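Local coordinates for choline binding protein PCPA (Streptococcus pneumoniae, PDB 4CP6), which is a pneumococcal surface antigen with a leucine-rich repeat region, probably held on the cell wall by binding choline, at residues L128-S139 with L150-S161. Residues are numbered along the deposited sequence; the frame is centred on the assembly and turned at random.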
loop_
_atom_site.group_PDB
_atom_site.type_symbol
_atom_site.label_atom_id
_atom_site.label_comp_id
_atom_site.label_asym_id
_atom_site.label_seq_id
_atom_site.Cartn_x
_atom_site.Cartn_y
_atom_site.Cartn_z
ATOM N N LEU A 128 1.407 17.075 19.019
ATOM C CA LEU A 128 1.932 15.965 18.217
ATOM C C LEU A 128 2.252 16.424 16.790
ATOM O O LEU A 128 1.328 16.803 16.069
ATOM C CB LEU A 128 0.968 14.784 18.208
ATOM C CG LEU A 128 1.461 13.575 17.407
ATOM C CD1 LEU A 128 2.682 12.907 18.087
ATOM C CD2 LEU A 128 0.354 12.602 17.194
ATOM N N GLU A 129 3.515 16.359 16.384
ATOM C CA GLU A 129 3.934 16.798 15.052
ATOM C C GLU A 129 4.260 15.618 14.132
ATOM O O GLU A 129 4.039 15.736 12.909
ATOM C CB GLU A 129 5.162 17.712 15.202
ATOM C CG GLU A 129 5.731 18.272 13.907
ATOM C CD GLU A 129 6.961 19.128 14.121
ATOM O OE1 GLU A 129 6.813 20.253 14.649
ATOM O OE2 GLU A 129 8.075 18.657 13.799
ATOM N N LYS A 130 4.830 14.530 14.690
ATOM C CA LYS A 130 5.275 13.413 13.855
ATOM C C LYS A 130 4.882 12.080 14.480
ATOM O O LYS A 130 5.094 11.886 15.679
ATOM C CB LYS A 130 6.831 13.409 13.726
ATOM C CG LYS A 130 7.462 14.625 13.037
ATOM C CD LYS A 130 9.006 14.472 12.946
ATOM C CE LYS A 130 9.649 15.652 12.239
ATOM N NZ LYS A 130 11.138 15.475 12.135
ATOM N N ILE A 131 4.335 11.177 13.663
ATOM C CA ILE A 131 4.102 9.787 14.010
ATOM C C ILE A 131 5.108 9.063 13.107
ATOM O O ILE A 131 4.957 9.081 11.875
ATOM C CB ILE A 131 2.647 9.335 13.724
ATOM C CG1 ILE A 131 1.657 10.045 14.649
ATOM C CG2 ILE A 131 2.529 7.795 13.871
ATOM C CD1 ILE A 131 0.173 9.782 14.260
ATOM N N GLU A 132 6.127 8.443 13.711
ATOM C CA GLU A 132 7.170 7.793 12.941
ATOM C C GLU A 132 6.779 6.395 12.482
ATOM O O GLU A 132 5.670 5.919 12.751
ATOM C CB GLU A 132 8.503 7.834 13.701
ATOM C CG GLU A 132 9.150 9.224 13.638
ATOM C CD GLU A 132 9.652 9.629 12.258
ATOM O OE1 GLU A 132 9.829 8.730 11.402
ATOM O OE2 GLU A 132 9.930 10.838 12.063
ATOM N N ASP A 133 7.681 5.759 11.722
ATOM C CA ASP A 133 7.414 4.512 11.054
ATOM C C ASP A 133 6.811 3.455 11.925
ATOM O O ASP A 133 7.275 3.236 13.043
ATOM C CB ASP A 133 8.681 3.956 10.402
ATOM C CG ASP A 133 9.363 4.894 9.423
ATOM O OD1 ASP A 133 8.772 5.958 9.089
ATOM O OD2 ASP A 133 10.389 4.500 8.858
ATOM N N ARG A 134 5.781 2.785 11.410
ATOM C CA ARG A 134 5.192 1.627 12.100
ATOM C C ARG A 134 4.740 1.922 13.526
ATOM O O ARG A 134 4.688 1.003 14.367
ATOM C CB ARG A 134 6.156 0.411 12.032
ATOM C CG ARG A 134 6.339 -0.055 10.600
ATOM C CD ARG A 134 7.204 -1.301 10.472
ATOM N NE ARG A 134 7.232 -1.781 9.080
ATOM C CZ ARG A 134 6.293 -2.570 8.538
ATOM N NH1 ARG A 134 5.268 -3.009 9.276
ATOM N NH2 ARG A 134 6.382 -2.939 7.261
ATOM N N ALA A 135 4.391 3.181 13.818
ATOM C CA ALA A 135 3.986 3.485 15.194
ATOM C C ALA A 135 2.806 2.659 15.679
ATOM O O ALA A 135 2.765 2.312 16.871
ATOM C CB ALA A 135 3.677 4.955 15.331
ATOM N N PHE A 136 1.867 2.325 14.792
ATOM C CA PHE A 136 0.666 1.581 15.147
ATOM C C PHE A 136 0.515 0.377 14.239
ATOM O O PHE A 136 -0.616 -0.076 14.028
ATOM C CB PHE A 136 -0.577 2.491 15.033
ATOM C CG PHE A 136 -0.594 3.649 15.998
ATOM C CD1 PHE A 136 -1.113 3.498 17.275
ATOM C CD2 PHE A 136 -0.037 4.882 15.650
ATOM C CE1 PHE A 136 -1.144 4.569 18.170
ATOM C CE2 PHE A 136 -0.053 5.952 16.554
ATOM C CZ PHE A 136 -0.586 5.772 17.813
ATOM N N ASP A 137 1.632 -0.212 13.746
ATOM C CA ASP A 137 1.429 -1.356 12.877
ATOM C C ASP A 137 0.897 -2.556 13.667
ATOM O O ASP A 137 1.223 -2.734 14.847
ATOM C CB ASP A 137 2.649 -1.699 12.013
ATOM C CG ASP A 137 3.853 -2.243 12.737
ATOM O OD1 ASP A 137 3.982 -1.998 13.952
ATOM O OD2 ASP A 137 4.678 -2.920 12.075
ATOM N N PHE A 138 0.031 -3.352 13.041
ATOM C CA PHE A 138 -0.579 -4.548 13.652
ATOM C C PHE A 138 -1.415 -4.180 14.890
ATOM O O PHE A 138 -1.703 -5.045 15.725
ATOM C CB PHE A 138 0.497 -5.612 13.989
ATOM C CG PHE A 138 1.210 -6.109 12.751
ATOM C CD1 PHE A 138 0.661 -7.127 11.971
ATOM C CD2 PHE A 138 2.411 -5.537 12.341
ATOM C CE1 PHE A 138 1.318 -7.585 10.830
ATOM C CE2 PHE A 138 3.082 -6.016 11.207
ATOM C CZ PHE A 138 2.516 -7.007 10.443
ATOM N N SER A 139 -1.837 -2.908 15.011
ATOM C CA SER A 139 -2.602 -2.521 16.186
ATOM C C SER A 139 -4.061 -3.001 16.119
ATOM O O SER A 139 -4.580 -3.360 15.036
ATOM C CB SER A 139 -2.568 -1.015 16.392
ATOM O OG SER A 139 -3.530 -0.379 15.568
ATOM N N LEU A 150 -0.500 17.548 13.761
ATOM C CA LEU A 150 0.242 16.484 13.079
ATOM C C LEU A 150 0.618 16.869 11.657
ATOM O O LEU A 150 -0.255 17.204 10.868
ATOM C CB LEU A 150 -0.582 15.211 13.124
ATOM C CG LEU A 150 0.052 13.995 12.417
ATOM C CD1 LEU A 150 1.247 13.455 13.219
ATOM C CD2 LEU A 150 -0.984 12.916 12.227
ATOM N N GLU A 151 1.921 16.814 11.352
ATOM C CA GLU A 151 2.430 17.176 10.028
ATOM C C GLU A 151 2.930 15.995 9.193
ATOM O O GLU A 151 3.020 16.136 7.959
ATOM C CB GLU A 151 3.601 18.148 10.172
ATOM C CG GLU A 151 3.192 19.475 10.796
ATOM C CD GLU A 151 4.304 20.502 10.919
ATOM O OE1 GLU A 151 5.318 20.386 10.195
ATOM O OE2 GLU A 151 4.141 21.445 11.727
ATOM N N TYR A 152 3.332 14.892 9.848
ATOM C CA TYR A 152 3.998 13.806 9.166
ATOM C C TYR A 152 3.519 12.474 9.706
ATOM O O TYR A 152 3.515 12.261 10.918
ATOM C CB TYR A 152 5.509 13.939 9.486
ATOM C CG TYR A 152 6.359 12.824 8.920
ATOM C CD1 TYR A 152 6.833 12.877 7.613
ATOM C CD2 TYR A 152 6.698 11.712 9.692
ATOM C CE1 TYR A 152 7.580 11.836 7.075
ATOM C CE2 TYR A 152 7.444 10.665 9.164
ATOM C CZ TYR A 152 7.881 10.737 7.854
ATOM O OH TYR A 152 8.597 9.685 7.359
ATOM N N ILE A 153 3.179 11.546 8.803
ATOM C CA ILE A 153 2.852 10.156 9.158
ATOM C C ILE A 153 3.873 9.272 8.458
ATOM O O ILE A 153 3.987 9.339 7.227
ATOM C CB ILE A 153 1.421 9.781 8.750
ATOM C CG1 ILE A 153 0.404 10.593 9.576
ATOM C CG2 ILE A 153 1.203 8.243 8.863
ATOM C CD1 ILE A 153 -1.051 10.345 9.154
ATOM N N GLY A 154 4.621 8.491 9.231
ATOM C CA GLY A 154 5.677 7.630 8.732
ATOM C C GLY A 154 5.251 6.362 8.017
ATOM O O GLY A 154 4.071 6.044 7.918
ATOM N N THR A 155 6.268 5.657 7.481
ATOM C CA THR A 155 6.085 4.463 6.679
ATOM C C THR A 155 5.334 3.409 7.455
ATOM O O THR A 155 5.666 3.125 8.602
ATOM C CB THR A 155 7.430 3.969 6.222
ATOM O OG1 THR A 155 7.969 4.975 5.351
ATOM C CG2 THR A 155 7.355 2.632 5.478
ATOM N N SER A 156 4.304 2.829 6.827
ATOM C CA SER A 156 3.558 1.720 7.416
ATOM C C SER A 156 3.002 2.073 8.800
ATOM O O SER A 156 2.786 1.169 9.625
ATOM C CB SER A 156 4.447 0.476 7.482
ATOM O OG SER A 156 4.723 0.044 6.156
ATOM N N ALA A 157 2.725 3.368 9.054
ATOM C CA ALA A 157 2.301 3.749 10.410
ATOM C C ALA A 157 1.088 3.025 10.942
ATOM O O ALA A 157 1.067 2.716 12.137
ATOM C CB ALA A 157 2.074 5.260 10.506
ATOM N N PHE A 158 0.081 2.741 10.116
ATOM C CA PHE A 158 -1.118 2.043 10.596
ATOM C C PHE A 158 -1.288 0.704 9.914
ATOM O O PHE A 158 -2.330 0.076 10.066
ATOM C CB PHE A 158 -2.395 2.908 10.382
ATOM C CG PHE A 158 -2.378 4.173 11.196
ATOM C CD1 PHE A 158 -2.809 4.171 12.519
ATOM C CD2 PHE A 158 -1.856 5.353 10.671
ATOM C CE1 PHE A 158 -2.755 5.332 13.297
ATOM C CE2 PHE A 158 -1.790 6.518 11.456
ATOM C CZ PHE A 158 -2.223 6.489 12.772
ATOM N N SER A 159 -0.269 0.249 9.179
ATOM C CA SER A 159 -0.349 -0.976 8.410
ATOM C C SER A 159 -0.805 -2.132 9.279
ATOM O O SER A 159 -0.302 -2.315 10.402
ATOM C CB SER A 159 1.005 -1.286 7.787
ATOM O OG SER A 159 0.954 -2.471 7.002
ATOM N N PHE A 160 -1.720 -2.944 8.748
ATOM C CA PHE A 160 -2.206 -4.155 9.413
ATOM C C PHE A 160 -3.044 -3.864 10.662
ATOM O O PHE A 160 -3.226 -4.760 11.501
ATOM C CB PHE A 160 -1.057 -5.141 9.691
ATOM C CG PHE A 160 -1.047 -6.322 8.757
ATOM C CD1 PHE A 160 -2.080 -7.253 8.779
ATOM C CD2 PHE A 160 0.009 -6.527 7.886
ATOM C CE1 PHE A 160 -2.071 -8.355 7.907
ATOM C CE2 PHE A 160 0.012 -7.616 7.009
ATOM C CZ PHE A 160 -1.013 -8.535 7.051
ATOM N N SER A 161 -3.578 -2.637 10.781
ATOM C CA SER A 161 -4.548 -2.317 11.831
ATOM C C SER A 161 -5.911 -2.790 11.288
ATOM O O SER A 161 -6.683 -2.007 10.727
ATOM C CB SER A 161 -4.550 -0.821 12.148
ATOM O OG SER A 161 -3.319 -0.434 12.740
HETATM O O HOH W 1 7.161 17.622 10.649
HETATM O O HOH W 2 10.245 8.206 8.836
HETATM O O HOH W 3 3.017 -4.156 7.682
HETATM O O HOH W 4 -5.314 -5.813 13.834
#
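One face of the F138 ring carries CB of F160, 3.8 Å from the ring centroid in a CH-pi contact; the two rings run nearly parallel but slide apart, so that F138 CE1 lies over the face of F160 near its CG. Deeper in, F136 and F158 point the same way with planes 3° apart, again with scant overlap, and F112 stacks on F136 to extend the row into the preceding coil. The R134 guanidinium lays one face over S156 CB, which sits 3.7 Å above its plane; at its edge NH1 forms a salt bridge with D137 OD2, met on the anti side, and binds a water that also reaches S159 OG. D137 OD1 bonds H113, and S159 OG also pairs with N185.

The backbones of the two coils are joined by one parallel ladder, K130 beside Y152 and I131 beside I153. I131 N donates almost straight to Y152 O (3.1 Å); the shorter bond from G154 N to I131 O (2.7 Å) is more bent. Beyond the short strands the ladder continues through turns, R134 N to T155 O, F136 N to A157 O and F138 N to S159 O. D133, its CG anti to the carbonyl carbon (chi1 -56°), takes T155 N on OD1 from above the carboxylate plane at 3.0 Å. One water joins D133 OD1, E132 OE1 and Y152 OH.

Such like-on-like stacking characterises a leucine-rich repeat solenoid: F136, F158 and I131, whose CG1 meets L150 CD1, pack in the interior, while the F138-F160 pair lies at the surface. There too, E129 OE1 and E151 OE2 are 4.1 Å apart and probably repel mildly, which the long, weak ion pair of E129 with K105 may ease; a weakly held water lies between the carboxylates.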